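Local atomic coordinates of HTH-type transcriptional activator AmpR (Pseudomonas aeruginosa PAO1, PDB entry 5MMH), a protein that activates transcription of the beta-lactamase gene ampC by binding its promoter, its effector domain recognising muropeptides derived from the cell wall. Residues 81-95 against 143-157. Sequence-based numbering, arbitrary orientation.
Sequences APLTVLCCPEVAAQL and LEAARQGVGVALAPA
Thr84 and Leu86 pair with Ala155 and Ala153 through four antiparallel backbone hydrogen bonds, the ladder that joins strand 83-86 to 153-156. Thr84 N reaches Ala155 O at 2.9 Å, nearly straight (171°), while the bond from Ala153 N to Leu86 O, 2.8 Å long, is more bent. Water extends the ladder at both ends: one molecule links Pro82 O to Ala157 N, another ties Cys88 N to Ala146 O and Gly151 O.

Apolar contacts flank the ladder. On one face, the small methyls of Ala153 and Ala155 let Leu86 lie close, its CB 4.1 Å from Leu143 CD1 of helix 139-147. At one end of the strand pair Val152 spans two valines: its CG1 crosses Val85 CG1 at 3.5 Å, and its CG2, anti to the carbonyl carbon, meets Val91 CG1 of helix 89-93 at 3.6 Å. At the far end, Leu83 CD2 lies 3.6 Å from Pro156 CD.

Helix ends meet beyond the ladder. Cys88 N-caps helix 89-93, its SG accepting from Val91 N; chi1 of 66° sets the sulfur between backbone N and carbonyl carbon, 3.9 Å from Gly149 CA. Gly149, whose positive phi favours glycine, closes helix 139-147 in a Schellman motif.

Within this LysR-type effector-binding domain, Trp118 and Trp115 of helix 114-121 pack on Val85 and on Val152 and Leu154 respectively, Leu164 of helix 161-165 touches Leu86, and Val152 bonds through its backbone to Thr105 and Leu107, at the start of strand 106-109.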
# COMPACT_ATOMS: atom_id res chain seq x y z
N ALA A 81 8.61 11.58 11.62
CA ALA A 81 8.18 11.66 10.22
C ALA A 81 7.14 12.76 10.11
O ALA A 81 5.94 12.49 10.14
CB ALA A 81 7.63 10.32 9.72
N PRO A 82 7.58 14.02 9.99
CA PRO A 82 6.62 15.11 9.85
C PRO A 82 5.86 14.97 8.55
O PRO A 82 6.38 14.48 7.54
CB PRO A 82 7.50 16.37 9.84
CG PRO A 82 8.85 15.91 10.28
CD PRO A 82 8.97 14.49 9.86
N LEU A 83 4.62 15.42 8.58
CA LEU A 83 3.71 15.32 7.45
C LEU A 83 3.70 16.62 6.66
O LEU A 83 3.69 17.71 7.23
CB LEU A 83 2.29 15.01 7.94
CG LEU A 83 2.09 13.70 8.69
CD1 LEU A 83 0.61 13.47 8.97
CD2 LEU A 83 2.65 12.55 7.87
N THR A 84 3.68 16.50 5.33
CA THR A 84 3.56 17.66 4.47
C THR A 84 2.62 17.35 3.31
O THR A 84 2.30 16.19 3.03
CB THR A 84 4.93 18.11 3.94
OG1 THR A 84 4.87 19.50 3.62
CG2 THR A 84 5.35 17.31 2.70
N VAL A 85 2.19 18.41 2.62
CA VAL A 85 1.33 18.28 1.45
C VAL A 85 2.15 17.82 0.26
O VAL A 85 3.20 18.40 -0.05
CB VAL A 85 0.63 19.62 1.15
CG1 VAL A 85 0.08 19.61 -0.25
CG2 VAL A 85 -0.47 19.89 2.17
N LEU A 86 1.68 16.76 -0.42
CA LEU A 86 2.34 16.21 -1.60
C LEU A 86 1.30 16.02 -2.69
O LEU A 86 0.19 15.57 -2.42
CB LEU A 86 3.05 14.89 -1.28
CG LEU A 86 4.18 14.99 -0.25
CD1 LEU A 86 4.61 13.61 0.19
CD2 LEU A 86 5.37 15.73 -0.85
N CYS A 87 1.67 16.35 -3.93
CA CYS A 87 0.72 16.28 -5.04
C CYS A 87 1.46 16.18 -6.36
O CYS A 87 2.69 16.30 -6.41
CB CYS A 87 -0.22 17.48 -5.04
SG CYS A 87 0.63 19.07 -5.19
N CYS A 88 0.71 15.94 -7.43
CA CYS A 88 1.30 15.90 -8.76
C CYS A 88 1.59 17.32 -9.27
O CYS A 88 0.99 18.29 -8.79
CB CYS A 88 0.40 15.15 -9.74
SG CYS A 88 -1.18 15.95 -10.09
N PRO A 89 2.52 17.46 -10.23
CA PRO A 89 2.78 18.80 -10.82
C PRO A 89 1.54 19.48 -11.37
O PRO A 89 1.34 20.68 -11.15
CB PRO A 89 3.80 18.49 -11.93
CG PRO A 89 4.41 17.19 -11.55
CD PRO A 89 3.37 16.41 -10.82
N GLU A 90 0.73 18.74 -12.13
CA GLU A 90 -0.62 19.12 -12.52
C GLU A 90 -1.29 19.95 -11.43
O GLU A 90 -1.56 21.14 -11.63
CB GLU A 90 -1.42 17.84 -12.82
CG GLU A 90 -2.52 17.92 -13.88
CD GLU A 90 -3.83 18.45 -13.34
OE1 GLU A 90 -4.10 19.66 -13.51
OE2 GLU A 90 -4.59 17.65 -12.74
N VAL A 91 -1.51 19.34 -10.27
CA VAL A 91 -2.20 20.03 -9.19
C VAL A 91 -1.31 21.07 -8.54
O VAL A 91 -1.80 22.12 -8.10
CB VAL A 91 -2.74 19.01 -8.16
CG1 VAL A 91 -2.86 19.63 -6.79
CG2 VAL A 91 -4.08 18.47 -8.62
N ALA A 92 0.00 20.83 -8.48
CA ALA A 92 0.90 21.75 -7.77
C ALA A 92 0.88 23.15 -8.38
O ALA A 92 0.89 24.15 -7.66
CB ALA A 92 2.33 21.20 -7.75
N ALA A 93 0.85 23.23 -9.72
CA ALA A 93 0.82 24.52 -10.40
C ALA A 93 -0.40 25.34 -9.98
O ALA A 93 -0.31 26.57 -9.82
CB ALA A 93 0.83 24.32 -11.91
N GLN A 94 -1.54 24.68 -9.77
CA GLN A 94 -2.80 25.35 -9.46
C GLN A 94 -2.88 25.87 -8.03
O GLN A 94 -3.84 26.57 -7.69
CB GLN A 94 -3.97 24.39 -9.72
CG GLN A 94 -4.07 23.94 -11.18
CD GLN A 94 -4.89 22.67 -11.35
OE1 GLN A 94 -6.07 22.62 -10.99
NE2 GLN A 94 -4.27 21.64 -11.92
N LEU A 95 -1.90 25.56 -7.17
CA LEU A 95 -1.92 26.00 -5.78
C LEU A 95 -0.99 27.20 -5.61
O LEU A 95 0.18 27.15 -6.00
CB LEU A 95 -1.50 24.87 -4.84
CG LEU A 95 -2.43 23.69 -4.65
CD1 LEU A 95 -1.62 22.49 -4.25
CD2 LEU A 95 -3.50 23.99 -3.60
N LEU A 143 -0.24 8.07 -2.14
CA LEU A 143 0.66 8.81 -3.03
C LEU A 143 0.47 8.42 -4.48
O LEU A 143 0.58 9.27 -5.38
CB LEU A 143 2.11 8.60 -2.61
CG LEU A 143 2.67 9.76 -1.79
CD1 LEU A 143 2.65 11.04 -2.61
CD2 LEU A 143 1.88 9.96 -0.50
N GLU A 144 0.20 7.14 -4.73
CA GLU A 144 -0.20 6.70 -6.06
C GLU A 144 -1.48 7.41 -6.52
O GLU A 144 -1.57 7.85 -7.67
CB GLU A 144 -0.38 5.18 -6.08
CG GLU A 144 -0.86 4.63 -7.41
CD GLU A 144 0.17 4.76 -8.53
OE1 GLU A 144 -0.24 4.76 -9.72
OE2 GLU A 144 1.38 4.84 -8.21
N ALA A 145 -2.47 7.56 -5.63
CA ALA A 145 -3.66 8.33 -6.00
C ALA A 145 -3.31 9.77 -6.31
O ALA A 145 -3.84 10.36 -7.25
CB ALA A 145 -4.70 8.28 -4.88
N ALA A 146 -2.40 10.36 -5.53
CA ALA A 146 -1.99 11.73 -5.77
C ALA A 146 -1.23 11.85 -7.08
O ALA A 146 -1.43 12.81 -7.83
CB ALA A 146 -1.14 12.25 -4.62
N ARG A 147 -0.35 10.89 -7.36
CA ARG A 147 0.32 10.85 -8.66
C ARG A 147 -0.67 10.96 -9.81
O ARG A 147 -0.48 11.73 -10.76
CB ARG A 147 1.13 9.56 -8.79
CG ARG A 147 2.10 9.54 -9.98
CD ARG A 147 3.49 9.60 -9.51
NE ARG A 147 4.00 8.28 -9.12
CZ ARG A 147 5.26 8.02 -8.77
NH1 ARG A 147 5.59 6.79 -8.45
NH2 ARG A 147 6.15 9.00 -8.68
N GLN A 148 -1.74 10.15 -9.76
CA GLN A 148 -2.74 10.10 -10.82
C GLN A 148 -3.72 11.27 -10.79
O GLN A 148 -4.74 11.22 -11.48
CB GLN A 148 -3.51 8.77 -10.73
CG GLN A 148 -2.76 7.59 -11.34
CD GLN A 148 -3.38 6.25 -10.99
OE1 GLN A 148 -4.60 6.06 -11.09
NE2 GLN A 148 -2.54 5.30 -10.60
N GLY A 149 -3.44 12.31 -10.00
CA GLY A 149 -4.24 13.52 -10.02
C GLY A 149 -5.55 13.47 -9.27
O GLY A 149 -6.35 14.40 -9.37
N VAL A 150 -5.79 12.41 -8.49
CA VAL A 150 -7.06 12.29 -7.79
C VAL A 150 -7.22 13.36 -6.71
O VAL A 150 -8.33 13.84 -6.47
CB VAL A 150 -7.16 10.86 -7.22
CG1 VAL A 150 -8.43 10.68 -6.47
CG2 VAL A 150 -7.05 9.83 -8.37
N GLY A 151 -6.14 13.75 -6.06
CA GLY A 151 -6.26 14.68 -4.95
C GLY A 151 -4.91 15.10 -4.40
O GLY A 151 -3.87 14.88 -5.03
N VAL A 152 -4.94 15.71 -3.23
CA VAL A 152 -3.75 16.24 -2.58
C VAL A 152 -3.45 15.39 -1.36
O VAL A 152 -4.31 15.22 -0.49
CB VAL A 152 -3.93 17.72 -2.21
CG1 VAL A 152 -2.98 18.10 -1.12
CG2 VAL A 152 -3.65 18.58 -3.43
N ALA A 153 -2.22 14.86 -1.29
CA ALA A 153 -1.80 13.97 -0.21
C ALA A 153 -1.17 14.73 0.95
O ALA A 153 -0.60 15.81 0.80
CB ALA A 153 -0.80 12.94 -0.73
N LEU A 154 -1.27 14.12 2.13
CA LEU A 154 -0.62 14.57 3.36
C LEU A 154 0.07 13.36 3.95
O LEU A 154 -0.58 12.44 4.47
CB LEU A 154 -1.63 15.18 4.33
CG LEU A 154 -1.15 15.57 5.73
CD1 LEU A 154 -0.06 16.65 5.65
CD2 LEU A 154 -2.33 16.04 6.57
N ALA A 155 1.40 13.35 3.89
CA ALA A 155 2.18 12.14 4.11
C ALA A 155 3.59 12.55 4.51
O ALA A 155 3.95 13.74 4.41
CB ALA A 155 2.19 11.27 2.84
N PRO A 156 4.41 11.61 4.98
CA PRO A 156 5.81 11.94 5.35
C PRO A 156 6.68 12.10 4.11
O PRO A 156 6.87 11.16 3.35
CB PRO A 156 6.26 10.74 6.19
CG PRO A 156 5.00 10.03 6.59
CD PRO A 156 4.04 10.26 5.44
N ALA A 157 7.22 13.31 3.92
CA ALA A 157 8.10 13.58 2.78
C ALA A 157 9.29 12.64 2.76
O ALA A 157 9.73 12.19 1.70
CB ALA A 157 8.60 15.03 2.80
O HOH W 1 6.82 15.77 5.26
O HOH W 2 -2.25 15.46 -6.75